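Long-range contact in pentafunctional AROM polypeptide (Schizosaccharomyces pombe, PDB 5SWV), which probably catalyses five consecutive shikimate-pathway steps as the full-length polypeptide, this fragment carrying the 3-dehydroquinate dehydratase and shikimate dehydrogenase domains: residues Asp166-Val171 and Met194-Ile199. Residues are numbered along the deposited sequence; the frame is centred on the assembly and turned at random.
Sequences DVIKLV and MDIPLI
I168 is gripped at both its backbone N and O by the segment 194-199. I168 N donates to P197 O at 3.0 Å. I199 N donates to I168 O at 2.8 Å. L170 N then binds I199 O (2.9 Å), with 163° at the hydrogen. I168 and L170 bond across, and the bridge pairs I168-L198 and K169-I199 run parallel. On one face, I168 CB meets L198 CD1 at 4.0 Å. There too I168 CG1 meets I196 CG2 at 3.9 Å. L198 CG stands anti to the backbone N (chi1 -176°), and chi2 of 76° sets CD1, which lies 3.6 Å from I168 O. On the other face, I199 CG1 reaches V167 CG1 at 3.9 Å, while K169 lays the aliphatic start of its chain, CG, against I199 CB. At the entry to the pairing, P197 CD abuts D166 O. Farther out, D166 OD2 accepts from L135 N and forms a salt bridge with K130. Helix 177-193 connects the adjacent parallel strands 167-173 and 198-203 in a beta-alpha-beta unit of the type I dehydroquinase TIM barrel; helix 152-162 covers I168 and L170, F216 packs on V167 and I199, and strand 134-140 pairs along the other edge of 167-173.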
ATOM      1  N   ASP A 166     -14.282   7.134  17.584  1.00 36.62           N
ATOM      2  CA  ASP A 166     -12.839   7.121  17.335  1.00 37.52           C
ATOM      3  C   ASP A 166     -12.434   8.192  16.300  1.00 37.18           C
ATOM      4  O   ASP A 166     -11.298   8.675  16.313  1.00 37.60           O
ATOM      5  CB  ASP A 166     -12.395   5.744  16.842  1.00 38.41           C
ATOM      6  CG  ASP A 166     -12.628   4.664  17.864  1.00 39.06           C
ATOM      7  OD1 ASP A 166     -11.859   4.605  18.838  1.00 40.73           O
ATOM      8  OD2 ASP A 166     -13.575   3.869  17.702  1.00 39.64           O
ATOM      9  N   VAL A 167     -13.341   8.491  15.367  1.00 35.96           N
ATOM     10  CA  VAL A 167     -13.180   9.560  14.381  1.00 35.14           C
ATOM     11  C   VAL A 167     -14.530  10.241  14.223  1.00 34.85           C
ATOM     12  O   VAL A 167     -15.560   9.584  14.372  1.00 35.49           O
ATOM     13  CB  VAL A 167     -12.762   9.008  13.000  1.00 34.77           C
ATOM     14  CG1 VAL A 167     -12.582  10.151  11.982  1.00 34.47           C
ATOM     15  CG2 VAL A 167     -11.504   8.153  13.124  1.00 33.98           C
ATOM     16  N   ILE A 168     -14.538  11.544  13.940  1.00 34.16           N
ATOM     17  CA  ILE A 168     -15.789  12.255  13.668  1.00 33.10           C
ATOM     18  C   ILE A 168     -15.706  12.804  12.264  1.00 32.96           C
ATOM     19  O   ILE A 168     -14.691  13.355  11.869  1.00 32.24           O
ATOM     20  CB  ILE A 168     -16.066  13.374  14.674  1.00 33.10           C
ATOM     21  CG1 ILE A 168     -16.208  12.786  16.082  1.00 33.47           C
ATOM     22  CG2 ILE A 168     -17.340  14.119  14.295  1.00 32.99           C
ATOM     23  CD1 ILE A 168     -16.417  13.807  17.190  1.00 33.86           C
ATOM     24  N   LYS A 169     -16.781  12.629  11.506  1.00 33.61           N
ATOM     25  CA  LYS A 169     -16.859  13.093  10.135  1.00 33.85           C
ATOM     26  C   LYS A 169     -18.057  14.026  10.026  1.00 34.10           C
ATOM     27  O   LYS A 169     -19.186  13.611  10.252  1.00 33.29           O
ATOM     28  CB  LYS A 169     -17.000  11.902   9.211  1.00 34.20           C
ATOM     29  CG  LYS A 169     -17.054  12.236   7.735  1.00 34.98           C
ATOM     30  CD  LYS A 169     -17.363  10.966   6.954  1.00 36.06           C
ATOM     31  CE  LYS A 169     -18.184  11.263   5.712  1.00 37.71           C
ATOM     32  NZ  LYS A 169     -17.329  11.393   4.506  1.00 38.57           N
ATOM     33  N   LEU A 170     -17.799  15.288   9.690  1.00 34.83           N
ATOM     34  CA  LEU A 170     -18.858  16.283   9.520  1.00 35.40           C
ATOM     35  C   LEU A 170     -18.737  16.845   8.122  1.00 35.79           C
ATOM     36  O   LEU A 170     -17.664  17.318   7.745  1.00 35.18           O
ATOM     37  CB  LEU A 170     -18.708  17.405  10.535  1.00 35.51           C
ATOM     38  CG  LEU A 170     -18.686  16.983  11.997  1.00 36.09           C
ATOM     39  CD1 LEU A 170     -18.462  18.203  12.876  1.00 36.33           C
ATOM     40  CD2 LEU A 170     -19.970  16.260  12.398  1.00 36.24           C
ATOM     41  N   VAL A 171     -19.830  16.790   7.359  1.00 36.13           N
ATOM     42  CA  VAL A 171     -19.814  17.245   5.974  1.00 36.50           C
ATOM     43  C   VAL A 171     -20.959  18.189   5.671  1.00 36.53           C
ATOM     44  O   VAL A 171     -22.106  17.791   5.727  1.00 36.46           O
ATOM     45  CB  VAL A 171     -19.889  16.075   4.985  1.00 36.24           C
ATOM     46  CG1 VAL A 171     -19.774  16.604   3.556  1.00 36.12           C
ATOM     47  CG2 VAL A 171     -18.797  15.060   5.288  1.00 36.10           C
ATOM     48  N   MET A 194     -10.550  19.773  21.469  1.00 58.56           N
ATOM     49  CA  MET A 194     -10.818  18.326  21.456  1.00 58.49           C
ATOM     50  C   MET A 194      -9.801  17.591  20.595  1.00 57.86           C
ATOM     51  O   MET A 194      -9.307  18.156  19.630  1.00 59.94           O
ATOM     52  CB  MET A 194     -12.225  18.083  20.923  1.00 59.09           C
ATOM     53  CG  MET A 194     -12.379  16.839  20.071  1.00 60.72           C
ATOM     54  SD  MET A 194     -13.757  16.995  18.953  1.00 64.89           S
ATOM     55  CE  MET A 194     -13.023  16.591  17.365  1.00 63.27           C
ATOM     56  N   ASP A 195      -9.541  16.322  20.907  1.00 56.72           N
ATOM     57  CA  ASP A 195      -8.495  15.540  20.214  1.00 57.59           C
ATOM     58  C   ASP A 195      -8.940  14.175  19.622  1.00 53.02           C
ATOM     59  O   ASP A 195      -8.117  13.298  19.353  1.00 51.20           O
ATOM     60  CB  ASP A 195      -7.310  15.342  21.164  1.00 62.91           C
ATOM     61  CG  ASP A 195      -7.674  14.492  22.387  1.00 67.51           C
ATOM     62  OD1 ASP A 195      -8.894  14.308  22.668  1.00 68.86           O
ATOM     63  OD2 ASP A 195      -6.732  14.010  23.063  1.00 71.83           O
ATOM     64  N   ILE A 196     -10.236  13.995  19.435  1.00 49.22           N
ATOM     65  CA  ILE A 196     -10.735  12.967  18.547  1.00 46.67           C
ATOM     66  C   ILE A 196     -10.376  13.473  17.155  1.00 43.60           C
ATOM     67  O   ILE A 196     -10.580  14.647  16.873  1.00 43.60           O
ATOM     68  CB  ILE A 196     -12.269  12.827  18.660  1.00 47.70           C
ATOM     69  CG1 ILE A 196     -12.681  12.423  20.086  1.00 48.57           C
ATOM     70  CG2 ILE A 196     -12.811  11.833  17.636  1.00 47.20           C
ATOM     71  CD1 ILE A 196     -13.941  13.120  20.578  1.00 49.72           C
ATOM     72  N   PRO A 197      -9.820  12.618  16.291  1.00 41.20           N
ATOM     73  CA  PRO A 197      -9.501  13.099  14.943  1.00 40.95           C
ATOM     74  C   PRO A 197     -10.746  13.406  14.123  1.00 41.16           C
ATOM     75  O   PRO A 197     -11.793  12.782  14.320  1.00 41.29           O
ATOM     76  CB  PRO A 197      -8.702  11.955  14.317  1.00 40.87           C
ATOM     77  CG  PRO A 197      -8.940  10.777  15.190  1.00 41.16           C
ATOM     78  CD  PRO A 197      -9.258  11.290  16.553  1.00 41.15           C
ATOM     79  N   LEU A 198     -10.609  14.359  13.202  1.00 41.12           N
ATOM     80  CA  LEU A 198     -11.749  14.954  12.510  1.00 40.59           C
ATOM     81  C   LEU A 198     -11.613  14.964  10.979  1.00 38.66           C
ATOM     82  O   LEU A 198     -10.662  15.518  10.447  1.00 38.60           O
ATOM     83  CB  LEU A 198     -11.939  16.382  13.018  1.00 41.74           C
ATOM     84  CG  LEU A 198     -13.141  17.174  12.484  1.00 43.01           C
ATOM     85  CD1 LEU A 198     -14.447  16.726  13.125  1.00 43.38           C
ATOM     86  CD2 LEU A 198     -12.930  18.662  12.706  1.00 44.07           C
ATOM     87  N   ILE A 199     -12.585  14.361  10.291  1.00 37.15           N
ATOM     88  CA  ILE A 199     -12.781  14.539   8.846  1.00 36.07           C
ATOM     89  C   ILE A 199     -13.830  15.638   8.676  1.00 34.78           C
ATOM     90  O   ILE A 199     -14.918  15.543   9.223  1.00 34.01           O
ATOM     91  CB  ILE A 199     -13.295  13.257   8.158  1.00 36.28           C
ATOM     92  CG1 ILE A 199     -12.437  12.044   8.521  1.00 36.49           C
ATOM     93  CG2 ILE A 199     -13.303  13.424   6.643  1.00 36.26           C
ATOM     94  CD1 ILE A 199     -13.008  10.732   8.023  1.00 36.44           C
TER